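Protein Pcdhgc3 (PDB 4ZI8) probably acts as a calcium-dependent cell-adhesion protein of brain neurons, this chain comprising the first three of its extracellular cadherin domains. Local coordinates at residues B[56-61]-B[66-71]; B[86-89]-B[93-96]; B[173-178]-B[183-188]; B[237-242]-B[254-259]; B[282-287]-B[306-311]. All blocks are in the same frame, centred on the assembly; numbering follows the deposited sequence. Where two conformers were deposited one is given.

Contact 1: B[56-61]-B[66-71]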
# COMPACT_ATOMS: atom_id res chain seq x y z
N LEU B 56 30.16 24.03 58.97
CA LEU B 56 29.30 23.10 58.27
C LEU B 56 29.13 23.51 56.79
O LEU B 56 28.87 24.68 56.50
CB LEU B 56 27.95 23.02 58.97
CG LEU B 56 26.84 22.35 58.17
CD1 LEU B 56 27.14 20.86 58.03
CD2 LEU B 56 25.49 22.56 58.87
N ARG B 57 29.34 22.58 55.88
CA ARG B 57 29.16 22.86 54.45
C ARG B 57 28.87 21.60 53.65
O ARG B 57 29.16 20.47 54.08
CB ARG B 57 30.38 23.56 53.90
CG ARG B 57 31.61 22.70 54.01
CD ARG B 57 32.85 23.49 53.88
NE ARG B 57 34.06 22.69 54.05
CZ ARG B 57 34.83 22.71 55.16
NH1 ARG B 57 34.50 23.43 56.24
NH2 ARG B 57 35.93 21.96 55.19
N VAL B 58 28.31 21.78 52.46
CA VAL B 58 28.11 20.68 51.53
C VAL B 58 29.43 20.38 50.88
O VAL B 58 30.17 21.30 50.52
CB VAL B 58 27.05 21.02 50.46
CG1 VAL B 58 26.92 19.87 49.49
CG2 VAL B 58 25.72 21.28 51.12
N VAL B 59 29.78 19.10 50.79
CA VAL B 59 30.98 18.68 50.09
C VAL B 59 30.82 18.97 48.59
O VAL B 59 29.82 18.63 48.00
CB VAL B 59 31.26 17.20 50.33
CG1 VAL B 59 32.32 16.64 49.36
CG2 VAL B 59 31.69 16.98 51.81
N SER B 60 31.83 19.63 48.02
CA SER B 60 31.80 20.07 46.63
C SER B 60 32.51 19.05 45.72
O SER B 60 33.73 18.88 45.79
CB SER B 60 32.45 21.46 46.52
OG SER B 60 33.02 21.62 45.25
N GLY B 61 31.74 18.33 44.91
CA GLY B 61 32.31 17.35 44.01
C GLY B 61 32.25 17.89 42.60
O GLY B 61 32.10 19.08 42.40
N PHE B 66 23.58 21.45 43.87
CA PHE B 66 22.12 21.52 43.85
C PHE B 66 21.57 22.05 45.17
O PHE B 66 20.50 22.66 45.22
CB PHE B 66 21.54 20.13 43.58
CG PHE B 66 21.82 19.62 42.18
CD1 PHE B 66 21.25 20.25 41.08
CD2 PHE B 66 22.62 18.50 41.98
CE1 PHE B 66 21.48 19.76 39.78
CE2 PHE B 66 22.86 18.01 40.71
CZ PHE B 66 22.28 18.65 39.60
N PHE B 67 22.33 21.80 46.23
CA PHE B 67 21.95 22.19 47.59
C PHE B 67 23.09 22.87 48.28
O PHE B 67 24.25 22.56 48.05
CB PHE B 67 21.52 20.98 48.39
CG PHE B 67 20.41 20.24 47.77
CD1 PHE B 67 19.10 20.66 47.94
CD2 PHE B 67 20.66 19.14 46.97
CE1 PHE B 67 18.06 19.95 47.32
CE2 PHE B 67 19.63 18.44 46.35
CZ PHE B 67 18.34 18.85 46.51
N GLU B 68 22.75 23.81 49.14
CA GLU B 68 23.75 24.42 49.99
C GLU B 68 23.17 24.43 51.40
O GLU B 68 21.96 24.26 51.55
CB GLU B 68 24.09 25.83 49.52
CG GLU B 68 24.96 25.86 48.27
CD GLU B 68 26.44 25.55 48.53
OE1 GLU B 68 26.80 25.11 49.66
OE2 GLU B 68 27.26 25.76 47.61
N VAL B 69 24.02 24.61 52.41
CA VAL B 69 23.58 24.68 53.79
C VAL B 69 24.05 26.00 54.38
O VAL B 69 25.17 26.41 54.13
CB VAL B 69 24.11 23.49 54.62
CG1 VAL B 69 23.66 23.60 56.07
CG2 VAL B 69 23.62 22.18 54.02
N ASN B 70 23.19 26.68 55.13
CA ASN B 70 23.54 27.88 55.86
C ASN B 70 24.40 27.48 57.08
O ASN B 70 23.89 26.84 58.01
CB ASN B 70 22.24 28.58 56.28
CG ASN B 70 22.48 29.88 57.02
OD1 ASN B 70 23.53 30.10 57.62
ND2 ASN B 70 21.47 30.74 56.99
N TRP B 71 25.68 27.84 57.08
CA TRP B 71 26.60 27.31 58.10
C TRP B 71 26.24 27.81 59.51
O TRP B 71 26.66 27.21 60.49
CB TRP B 71 28.05 27.67 57.76
CG TRP B 71 28.31 29.12 57.71
CD1 TRP B 71 28.22 29.94 56.62
CD2 TRP B 71 28.71 29.96 58.80
NE1 TRP B 71 28.54 31.23 56.96
CE2 TRP B 71 28.84 31.27 58.30
CE3 TRP B 71 28.96 29.73 60.16
CZ2 TRP B 71 29.21 32.35 59.11
CZ3 TRP B 71 29.33 30.80 60.97
CH2 TRP B 71 29.46 32.09 60.44
O HOH W 1 28.13 26.09 54.27
O HOH W 2 28.96 25.87 60.90
O HOH W 3 27.28 24.32 51.88
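Leu56 and Val69 meet branch to branch: CD2 of Leu56 lies 3.5 Å from CG1 of Val69, their side chains crossing at about a right angle. Val58 adds the second apolar touch, its CG2 lying 3.7 Å from Val69 CG2 and packing also against the backbone carbonyl of Phe67. Val58 CG2 can face 66-71 because it stands anti to the carbonyl carbon, with CG1 anti to the backbone N (chi1 178°). Val69 was modelled in two conformers, so its contacts hold for the one described and are less certain for the other. Beside Leu56, Trp71 offers CB rather than its indole, 3.3 Å from Leu56 O.

The two backbones run antiparallel but make no direct hydrogen bond; waters fill the role instead. One water donates to Leu56 O (2.7 Å) and to Val69 O (3.0 Å). A second accepts from Leu56 N and donates to Trp71 O at 2.7 Å, while a third accepts from Val58 N at 2.8 Å and, weakly, from Val69 N.

Further out, Leu56 and Val69 both pack on Val40, and Val69 also on Met76; Glu68 OE2 forms a salt bridge with Arg65. Strand 57-58 belongs to the sheet containing 95-102 and strand 67-69 to the one containing 75-78, so water bridges the edges of the two sheets in this cadherin-type beta-sandwich, the first extracellular domain.

Contact 2: B[86-89]-B[93-96]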
# COMPACT_ATOMS: atom_id res chain seq x y z
N GLU B 86 16.19 15.91 33.50
CA GLU B 86 17.63 15.87 33.24
C GLU B 86 18.36 14.92 34.17
O GLU B 86 19.30 14.24 33.77
CB GLU B 86 18.24 17.25 33.40
CG GLU B 86 19.71 17.29 32.99
CD GLU B 86 20.35 18.62 33.35
OE1 GLU B 86 19.82 19.33 34.23
OE2 GLU B 86 21.37 18.96 32.74
N LEU B 87 17.94 14.90 35.42
CA LEU B 87 18.66 14.15 36.44
C LEU B 87 18.53 12.66 36.22
O LEU B 87 19.52 11.92 36.29
CB LEU B 87 18.14 14.51 37.83
CG LEU B 87 18.61 15.86 38.39
CD1 LEU B 87 17.80 16.27 39.62
CD2 LEU B 87 20.04 15.70 38.79
N CYS B 88 17.30 12.25 35.92
CA CYS B 88 16.93 10.85 36.08
C CYS B 88 16.10 10.30 34.92
O CYS B 88 15.63 9.16 34.98
CB CYS B 88 16.16 10.67 37.40
SG CYS B 88 17.15 11.00 38.89
N GLY B 89 15.95 11.08 33.86
CA GLY B 89 15.23 10.64 32.67
C GLY B 89 13.90 9.99 32.99
O GLY B 89 13.08 10.58 33.68
N SER B 93 12.21 6.63 40.10
CA SER B 93 12.57 7.41 41.28
C SER B 93 13.89 8.15 41.07
O SER B 93 14.79 7.65 40.39
CB SER B 93 12.67 6.51 42.52
OG SER B 93 13.89 5.79 42.54
N CYS B 94 13.99 9.33 41.68
CA CYS B 94 15.12 10.20 41.50
C CYS B 94 15.68 10.73 42.83
O CYS B 94 15.05 11.54 43.48
CB CYS B 94 14.72 11.37 40.64
SG CYS B 94 16.07 12.33 40.02
N THR B 95 16.87 10.31 43.19
CA THR B 95 17.48 10.72 44.47
C THR B 95 18.79 11.40 44.18
O THR B 95 19.62 10.84 43.46
CB THR B 95 17.72 9.54 45.38
OG1 THR B 95 16.49 8.87 45.62
CG2 THR B 95 18.31 9.99 46.73
N VAL B 96 18.98 12.60 44.70
CA VAL B 96 20.27 13.24 44.60
C VAL B 96 21.03 12.94 45.91
O VAL B 96 20.48 13.14 46.98
CB VAL B 96 20.13 14.76 44.43
CG1 VAL B 96 21.49 15.46 44.55
CG2 VAL B 96 19.48 15.10 43.08
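Cys88 and Cys94 are joined by a disulfide that closes the short loop, five residues between its cysteines, found in the first cadherin domain of clustered protocadherins, linking helix 84-88 to the chain leading into strand 95-102. The two half-cystines are turned differently. SG of Cys88 lies anti to its carbonyl carbon (chi1 -65°), whereas SG of Cys94 lies anti to its own backbone N (chi1 -167°) and reaches back from the strand side. The bridge closes with a right-handed twist, chi3 71°, and brings the two CA atoms to 5.8 Å, Cys88 CA from Cys94 CA. Both cysteines are buried, and Cys94 is further fixed by backbone hydrogen bonding to Val115.

Leu87 lies beside the bridge rather than in it. Its CB packs 3.7 Å from Cys94 SG, and its branch continues toward Val96, crossing that side chain at about a right angle. Leu87 and Val96 also share Phe66 and Leu82 as outer packing partners, so the apolar patch extends beyond the two segments. The Leu87 side chain is about 8 Å from a bound calcium ion and about 7 Å from that of Glu29, a calcium ligand, which places this loop next to the calcium sites at the boundary of the first and second domains. The backbone of Leu87 also hydrogen-bonds to the second subunit. The apolar touch farthest from the bridge runs from Leu87 CD1 to Val96 CG2, 4.0 Å apart.

Contact 3: B[173-178]-B[183-188]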
# COMPACT_ATOMS: atom_id res chain seq x y z
N ARG B 173 -6.50 3.46 16.91
CA ARG B 173 -6.15 2.52 17.99
C ARG B 173 -4.90 2.95 18.70
O ARG B 173 -3.99 3.47 18.07
CB ARG B 173 -5.95 1.12 17.46
CG ARG B 173 -7.18 0.65 16.82
CD ARG B 173 -7.13 -0.80 16.53
NE ARG B 173 -8.43 -1.20 16.00
CZ ARG B 173 -8.68 -2.40 15.52
NH1 ARG B 173 -7.71 -3.31 15.50
NH2 ARG B 173 -9.88 -2.70 15.07
N VAL B 174 -4.85 2.76 20.01
CA VAL B 174 -3.63 3.06 20.74
C VAL B 174 -3.06 1.74 21.21
O VAL B 174 -3.75 0.95 21.85
CB VAL B 174 -3.88 4.01 21.91
CG1 VAL B 174 -2.59 4.28 22.67
CG2 VAL B 174 -4.47 5.31 21.39
N GLN B 175 -1.82 1.46 20.84
CA GLN B 175 -1.19 0.20 21.19
C GLN B 175 -0.12 0.45 22.24
O GLN B 175 0.50 1.51 22.27
CB GLN B 175 -0.58 -0.47 19.96
CG GLN B 175 -1.54 -0.64 18.79
CD GLN B 175 -2.62 -1.67 19.08
OE1 GLN B 175 -2.59 -2.35 20.10
NE2 GLN B 175 -3.58 -1.78 18.17
N THR B 176 0.06 -0.49 23.15
CA THR B 176 1.13 -0.34 24.11
C THR B 176 2.18 -1.40 23.80
O THR B 176 1.87 -2.59 23.73
CB THR B 176 0.63 -0.45 25.56
OG1 THR B 176 -0.29 0.62 25.82
CG2 THR B 176 1.78 -0.30 26.53
N ARG B 177 3.42 -0.96 23.57
CA ARG B 177 4.51 -1.88 23.28
C ARG B 177 4.96 -2.59 24.56
O ARG B 177 4.55 -2.21 25.65
CB ARG B 177 5.69 -1.15 22.65
CG ARG B 177 5.35 -0.45 21.33
CD ARG B 177 6.58 0.26 20.79
NE ARG B 177 6.33 0.99 19.56
CZ ARG B 177 6.25 2.32 19.48
NH1 ARG B 177 6.40 3.08 20.56
NH2 ARG B 177 6.02 2.88 18.30
N GLU B 178 5.81 -3.60 24.42
CA GLU B 178 6.26 -4.38 25.58
C GLU B 178 6.98 -3.50 26.62
O GLU B 178 6.97 -3.81 27.81
CB GLU B 178 7.17 -5.53 25.15
CG GLU B 178 7.50 -6.52 26.29
CD GLU B 178 8.63 -7.50 25.96
OE1 GLU B 178 8.79 -7.88 24.78
OE2 GLU B 178 9.38 -7.89 26.89
N TYR B 183 2.02 3.98 20.86
CA TYR B 183 1.78 4.62 19.58
C TYR B 183 0.34 4.46 19.16
O TYR B 183 -0.38 3.56 19.63
CB TYR B 183 2.68 4.05 18.50
CG TYR B 183 2.41 2.60 18.17
CD1 TYR B 183 2.94 1.57 18.94
CD2 TYR B 183 1.64 2.26 17.06
CE1 TYR B 183 2.71 0.25 18.62
CE2 TYR B 183 1.40 0.94 16.73
CZ TYR B 183 1.93 -0.06 17.52
OH TYR B 183 1.69 -1.38 17.18
N ALA B 184 -0.07 5.32 18.25
CA ALA B 184 -1.38 5.23 17.65
C ALA B 184 -1.27 4.67 16.21
O ALA B 184 -0.22 4.79 15.57
CB ALA B 184 -2.04 6.58 17.66
N GLU B 185 -2.34 4.06 15.72
CA GLU B 185 -2.42 3.73 14.30
C GLU B 185 -3.79 4.11 13.80
O GLU B 185 -4.77 3.97 14.51
CB GLU B 185 -2.14 2.25 14.05
CG GLU B 185 -3.05 1.30 14.79
CD GLU B 185 -2.62 -0.16 14.66
OE1 GLU B 185 -1.58 -0.42 14.01
OE2 GLU B 185 -3.30 -1.04 15.24
N LEU B 186 -3.86 4.63 12.58
CA LEU B 186 -5.15 4.78 11.94
C LEU B 186 -5.66 3.42 11.54
O LEU B 186 -4.89 2.56 11.14
CB LEU B 186 -5.08 5.64 10.69
CG LEU B 186 -4.57 7.06 10.85
CD1 LEU B 186 -4.50 7.60 9.44
CD2 LEU B 186 -5.52 7.87 11.69
N VAL B 187 -6.97 3.23 11.63
CA VAL B 187 -7.58 2.05 11.08
C VAL B 187 -8.58 2.51 10.04
O VAL B 187 -9.49 3.28 10.36
CB VAL B 187 -8.29 1.22 12.14
CG1 VAL B 187 -8.99 0.02 11.48
CG2 VAL B 187 -7.30 0.78 13.21
N LEU B 188 -8.42 2.02 8.82
CA LEU B 188 -9.32 2.45 7.74
C LEU B 188 -10.66 1.76 7.93
O LEU B 188 -10.76 0.54 7.82
CB LEU B 188 -8.71 2.12 6.39
CG LEU B 188 -9.53 2.62 5.19
CD1 LEU B 188 -9.50 4.15 5.12
CD2 LEU B 188 -9.01 1.99 3.91
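Arg173 and Glu185 pair through two backbone hydrogen bonds, Arg173 N to Glu185 O at 3.0 Å and Glu185 N to Arg173 O at 2.9 Å. Gln175 and Tyr183 form the next hydrogen-bonded pair, Gln175 N to Tyr183 O at 2.8 Å and Tyr183 N back to Gln175 O at 3.2 Å; between them Val174 and Ala184 make the non-hydrogen-bonded pair.

Among the polar side chains, Gln175 bends at chi2 (-69°), which brings NE2 within 3.0 Å of Glu185 OE2, to which it donates from above the carboxylate plane. The same oxygen has a salt bridge to Arg143, so two donors grip it.

In the ring and apolar contacts, Gln175 CB sits over one face of Tyr183 as a CH-pi contact, 3.9 Å from the ring centroid. The guanidinium of Arg177 lays one face over Tyr183 CD1, the planes 25° apart, and its NH2 hydrogen-bonds to Ser148 and to Asn320 of the second subunit. Farther along, Arg173 NE lies 3.6 Å from Val187 CG2. Were Tyr183 replaced by alanine, Gln175 CB would probably lose the face it rests on and the Arg177 guanidinium its flat support.

This is the beta hairpin of strands 170-176 and 182-188 in the second cadherin domain.

Contact 4: B[237-242]-B[254-259]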
# COMPACT_ATOMS: atom_id res chain seq x y z
N SER B 237 -25.26 6.28 -26.77
CA SER B 237 -24.97 4.91 -27.13
C SER B 237 -25.04 4.73 -28.64
O SER B 237 -24.40 3.85 -29.19
CB SER B 237 -25.94 3.96 -26.45
OG SER B 237 -25.55 3.75 -25.11
N LEU B 238 -25.83 5.59 -29.28
CA LEU B 238 -26.08 5.45 -30.70
C LEU B 238 -25.85 6.77 -31.41
O LEU B 238 -26.41 7.81 -31.02
CB LEU B 238 -27.51 4.95 -30.94
CG LEU B 238 -28.07 4.92 -32.37
CD1 LEU B 238 -27.20 4.08 -33.27
CD2 LEU B 238 -29.48 4.38 -32.37
N TYR B 239 -25.01 6.73 -32.45
CA TYR B 239 -24.80 7.87 -33.35
C TYR B 239 -25.31 7.54 -34.76
O TYR B 239 -25.11 6.43 -35.24
CB TYR B 239 -23.31 8.25 -33.41
CG TYR B 239 -22.70 8.70 -32.09
CD1 TYR B 239 -22.29 7.77 -31.14
CD2 TYR B 239 -22.50 10.05 -31.82
CE1 TYR B 239 -21.72 8.19 -29.95
CE2 TYR B 239 -21.93 10.47 -30.65
CZ TYR B 239 -21.54 9.54 -29.71
OH TYR B 239 -20.97 9.98 -28.53
N ARG B 240 -25.98 8.49 -35.41
CA ARG B 240 -26.50 8.28 -36.76
C ARG B 240 -25.86 9.28 -37.70
O ARG B 240 -25.66 10.44 -37.34
CB ARG B 240 -28.02 8.45 -36.84
CG ARG B 240 -28.81 7.41 -36.07
CD ARG B 240 -30.32 7.68 -36.13
NE ARG B 240 -31.06 6.99 -35.06
CZ ARG B 240 -31.62 5.79 -35.19
NH1 ARG B 240 -31.54 5.13 -36.34
NH2 ARG B 240 -32.27 5.24 -34.17
N ALA B 241 -25.54 8.82 -38.90
CA ALA B 241 -25.00 9.71 -39.91
C ALA B 241 -25.50 9.34 -41.29
O ALA B 241 -25.68 8.16 -41.61
CB ALA B 241 -23.47 9.70 -39.89
N ARG B 242 -25.70 10.36 -42.12
CA ARG B 242 -25.99 10.15 -43.52
C ARG B 242 -24.88 10.75 -44.36
O ARG B 242 -24.55 11.94 -44.23
CB ARG B 242 -27.34 10.77 -43.90
CG ARG B 242 -28.48 10.27 -43.07
CD ARG B 242 -29.77 10.84 -43.56
NE ARG B 242 -30.20 10.19 -44.80
CZ ARG B 242 -30.74 10.81 -45.83
NH1 ARG B 242 -30.90 12.13 -45.80
NH2 ARG B 242 -31.11 10.13 -46.90
N ALA B 254 -18.71 11.25 -38.08
CA ALA B 254 -19.27 11.44 -36.76
C ALA B 254 -18.12 11.73 -35.80
O ALA B 254 -16.97 11.41 -36.11
CB ALA B 254 -20.06 10.20 -36.30
N GLN B 255 -18.42 12.36 -34.67
CA GLN B 255 -17.47 12.36 -33.56
C GLN B 255 -18.12 11.75 -32.30
O GLN B 255 -19.12 12.25 -31.80
CB GLN B 255 -16.96 13.77 -33.26
CG GLN B 255 -15.91 13.81 -32.16
CD GLN B 255 -15.32 15.19 -31.97
OE1 GLN B 255 -15.96 16.20 -32.26
NE2 GLN B 255 -14.08 15.24 -31.50
N VAL B 256 -17.54 10.66 -31.80
CA VAL B 256 -18.09 10.04 -30.61
C VAL B 256 -17.35 10.58 -29.38
O VAL B 256 -16.21 11.05 -29.47
CB VAL B 256 -18.00 8.52 -30.67
CG1 VAL B 256 -18.69 8.01 -31.97
CG2 VAL B 256 -16.54 8.07 -30.63
N LEU B 257 -18.01 10.56 -28.23
CA LEU B 257 -17.42 11.15 -27.04
C LEU B 257 -17.76 10.33 -25.81
O LEU B 257 -18.94 10.14 -25.48
CB LEU B 257 -17.88 12.60 -26.86
CG LEU B 257 -17.47 13.25 -25.53
CD1 LEU B 257 -15.95 13.40 -25.45
CD2 LEU B 257 -18.17 14.57 -25.28
N ALA B 258 -16.73 9.85 -25.12
CA ALA B 258 -16.89 9.19 -23.82
C ALA B 258 -16.16 10.00 -22.78
O ALA B 258 -15.24 10.73 -23.12
CB ALA B 258 -16.35 7.77 -23.86
N THR B 259 -16.57 9.88 -21.52
CA THR B 259 -15.86 10.54 -20.42
C THR B 259 -15.55 9.53 -19.33
O THR B 259 -16.16 8.47 -19.27
CB THR B 259 -16.68 11.68 -19.81
OG1 THR B 259 -17.86 11.14 -19.23
CG2 THR B 259 -17.07 12.70 -20.87
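Tyr239 does the reaching from 237-242, its ring lying against Val256 and its hydroxyl meeting the backbone beyond. With CG anti to the carbonyl carbon (chi1 -62°), the ring projects toward 254-259. CG1 of Val256 stands over one ring face, displaced toward the rim, in a CH-pi contact 3.8 Å from the Tyr239 centroid. At CE2, on the same side of the ring plane as Val256, Gln255 O comes obliquely to 3.5 Å from Tyr239 CE2. At the far end the hydroxyl accepts a hydrogen bond from Leu257 N, which lies 3.0 Å from OH, N-H...O angle 156°.

That bond falls where strand 252-259 is interrupted: residues 256-257 leave strand geometry between 254-255 and 258-259, and the tyrosine takes up one of the amides there. The contact spans the two sheets of the third domain's cadherin beta-sandwich. Strand 233-234 pairs with 252-259, after which the chain crosses over and 238-244 pairs in parallel with 324-333. Phe234 packs on both Tyr239 and Val256, bordering the same apolar patch.

Along the other segment Gln255 turns away, its NE2 bonded to Thr291 O.

Contact 5: B[282-287]-B[306-311]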
# COMPACT_ATOMS: atom_id res chain seq x y z
N ARG B 282 -12.08 -1.21 -41.05
CA ARG B 282 -10.83 -0.45 -40.98
C ARG B 282 -10.36 0.02 -42.34
O ARG B 282 -9.51 0.92 -42.43
CB ARG B 282 -9.73 -1.30 -40.35
CG ARG B 282 -9.81 -1.36 -38.85
CD ARG B 282 -8.75 -2.27 -38.24
NE ARG B 282 -8.85 -2.24 -36.78
CZ ARG B 282 -9.71 -2.96 -36.05
NH1 ARG B 282 -10.58 -3.78 -36.65
NH2 ARG B 282 -9.70 -2.85 -34.73
N GLU B 283 -10.87 -0.61 -43.39
CA GLU B 283 -10.50 -0.23 -44.73
C GLU B 283 -11.45 0.84 -45.24
O GLU B 283 -11.09 1.66 -46.07
CB GLU B 283 -10.50 -1.46 -45.64
CG GLU B 283 -9.46 -2.50 -45.22
CD GLU B 283 -8.04 -2.04 -45.51
OE1 GLU B 283 -7.89 -0.94 -46.08
OE2 GLU B 283 -7.07 -2.78 -45.18
N LEU B 284 -12.68 0.84 -44.75
CA LEU B 284 -13.67 1.77 -45.24
C LEU B 284 -13.73 3.04 -44.40
O LEU B 284 -13.99 4.13 -44.93
CB LEU B 284 -15.04 1.09 -45.29
CG LEU B 284 -16.19 1.95 -45.81
CD1 LEU B 284 -15.85 2.54 -47.18
CD2 LEU B 284 -17.47 1.13 -45.89
N PHE B 285 -13.46 2.91 -43.11
CA PHE B 285 -13.50 4.05 -42.20
C PHE B 285 -12.16 4.23 -41.49
O PHE B 285 -11.33 3.33 -41.45
CB PHE B 285 -14.62 3.87 -41.17
CG PHE B 285 -15.99 3.79 -41.79
CD1 PHE B 285 -16.65 4.95 -42.16
CD2 PHE B 285 -16.58 2.56 -42.03
CE1 PHE B 285 -17.91 4.88 -42.75
CE2 PHE B 285 -17.84 2.48 -42.62
CZ PHE B 285 -18.51 3.64 -42.98
N ALA B 286 -11.96 5.43 -40.94
CA ALA B 286 -10.82 5.71 -40.10
C ALA B 286 -11.33 6.36 -38.81
O ALA B 286 -12.37 7.02 -38.80
CB ALA B 286 -9.83 6.60 -40.80
N LEU B 287 -10.60 6.18 -37.72
CA LEU B 287 -11.05 6.68 -36.44
C LEU B 287 -9.86 7.28 -35.69
O LEU B 287 -8.85 6.61 -35.47
CB LEU B 287 -11.69 5.55 -35.64
CG LEU B 287 -12.05 5.89 -34.19
CD1 LEU B 287 -13.28 6.79 -34.11
CD2 LEU B 287 -12.27 4.60 -33.39
N LYS B 306 -26.09 -0.03 -48.31
CA LYS B 306 -26.85 1.16 -47.97
C LYS B 306 -26.65 1.63 -46.54
O LYS B 306 -26.88 2.80 -46.23
CB LYS B 306 -28.33 0.90 -48.21
CG LYS B 306 -28.68 0.80 -49.68
CD LYS B 306 -30.07 0.23 -49.90
CE LYS B 306 -30.36 0.16 -51.40
NZ LYS B 306 -29.18 -0.36 -52.16
N LEU B 307 -26.23 0.72 -45.68
CA LEU B 307 -26.13 1.04 -44.27
C LEU B 307 -24.93 0.32 -43.66
O LEU B 307 -24.79 -0.89 -43.82
CB LEU B 307 -27.41 0.65 -43.54
CG LEU B 307 -27.38 0.83 -42.02
CD1 LEU B 307 -27.18 2.30 -41.59
CD2 LEU B 307 -28.62 0.24 -41.35
N HIS B 308 -24.06 1.07 -42.98
CA HIS B 308 -22.94 0.48 -42.26
C HIS B 308 -23.16 0.63 -40.76
O HIS B 308 -23.56 1.71 -40.31
CB HIS B 308 -21.62 1.13 -42.69
CG HIS B 308 -21.32 1.00 -44.15
ND1 HIS B 308 -20.72 -0.12 -44.69
CD2 HIS B 308 -21.55 1.84 -45.19
CE1 HIS B 308 -20.61 0.03 -46.00
NE2 HIS B 308 -21.09 1.21 -46.32
N GLU B 309 -22.96 -0.45 -40.01
CA GLU B 309 -23.01 -0.43 -38.55
C GLU B 309 -21.61 -0.49 -37.98
O GLU B 309 -20.94 -1.49 -38.13
CB GLU B 309 -23.80 -1.60 -37.99
CG GLU B 309 -25.27 -1.58 -38.24
CD GLU B 309 -26.04 -2.43 -37.22
OE1 GLU B 309 -25.65 -2.44 -36.02
OE2 GLU B 309 -27.03 -3.09 -37.64
N ILE B 310 -21.17 0.56 -37.31
CA ILE B 310 -19.82 0.60 -36.81
C ILE B 310 -19.80 0.68 -35.29
O ILE B 310 -20.39 1.58 -34.70
CB ILE B 310 -19.07 1.80 -37.35
CG1 ILE B 310 -19.11 1.79 -38.87
CG2 ILE B 310 -17.64 1.82 -36.82
CD1 ILE B 310 -18.98 3.17 -39.38
N TYR B 311 -19.12 -0.25 -34.64
CA TYR B 311 -19.05 -0.20 -33.19
C TYR B 311 -17.72 0.40 -32.79
O TYR B 311 -16.66 0.06 -33.34
CB TYR B 311 -19.23 -1.58 -32.56
CG TYR B 311 -20.61 -2.14 -32.68
CD1 TYR B 311 -21.05 -2.70 -33.87
CD2 TYR B 311 -21.48 -2.14 -31.60
CE1 TYR B 311 -22.32 -3.24 -33.98
CE2 TYR B 311 -22.74 -2.68 -31.70
CZ TYR B 311 -23.16 -3.22 -32.90
OH TYR B 311 -24.42 -3.76 -33.03
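In the third domain's cadherin beta-sandwich, Phe285, at the junction of helix 281-284 and strand 285-287, packs inward on Ile310 and His308 of strand 307-316 in the facing sheet. No hydrogen bond crosses between the segments; the contact is aromatic and aliphatic.

The Phe285 ring is held on both faces. Ile310 CD1 sits over the centre of one, 3.5 Å from the centroid and 12° off the normal, while CG of its own neighbour Leu284 lies over the opposite face. Phe285 CG is anti to the carbonyl carbon (chi1 -61°), which turns the ring toward the other strand, with Leu294, Ile296 and Phe273 packing round it. The ring also directs its edge at the His308 face: a T-shaped pair with centroids 5.6 Å apart and planes at 75°. Losing the ring to a smaller alanine is likely to open a gap beneath Ile310 CD1 and leave the His308 face without its aromatic partner.

Leu284 and His308 approach from opposite directions, and Leu300 packs on both. The His308 side chain is about 7 Å from that of Asp301, a calcium-binding residue whose ion is absent from this chain. Leu284 CD2 lies over the imidazole, offset toward the rim, 3.3 Å from His308 CE1.

Overall arrangement
The five contacts follow the rod of three cadherin domains: contacts 1 and 2 in the first, contact 3 in the second, contacts 4 and 5 in the third. Contacts 1 and 2 touch through Phe66 and Phe67 packing on Leu87 and Val96. Contacts 4 and 5, centres about 13 Å apart, join the same two sheets without touching. Contact 3 lies within one sheet, bound by backbone hydrogen bonds and polar side chains. All are partly buried: Leu56, Val69, Phe285 and Ile310 lie inside, Trp71 and Arg173 at the surface. Between sheets, waters serve contact 1, a tyrosine hydroxyl contact 4, and aromatic and aliphatic packing contact 5. Contacts 2, 3 and, through Tyr311, 5 also meet the second subunit.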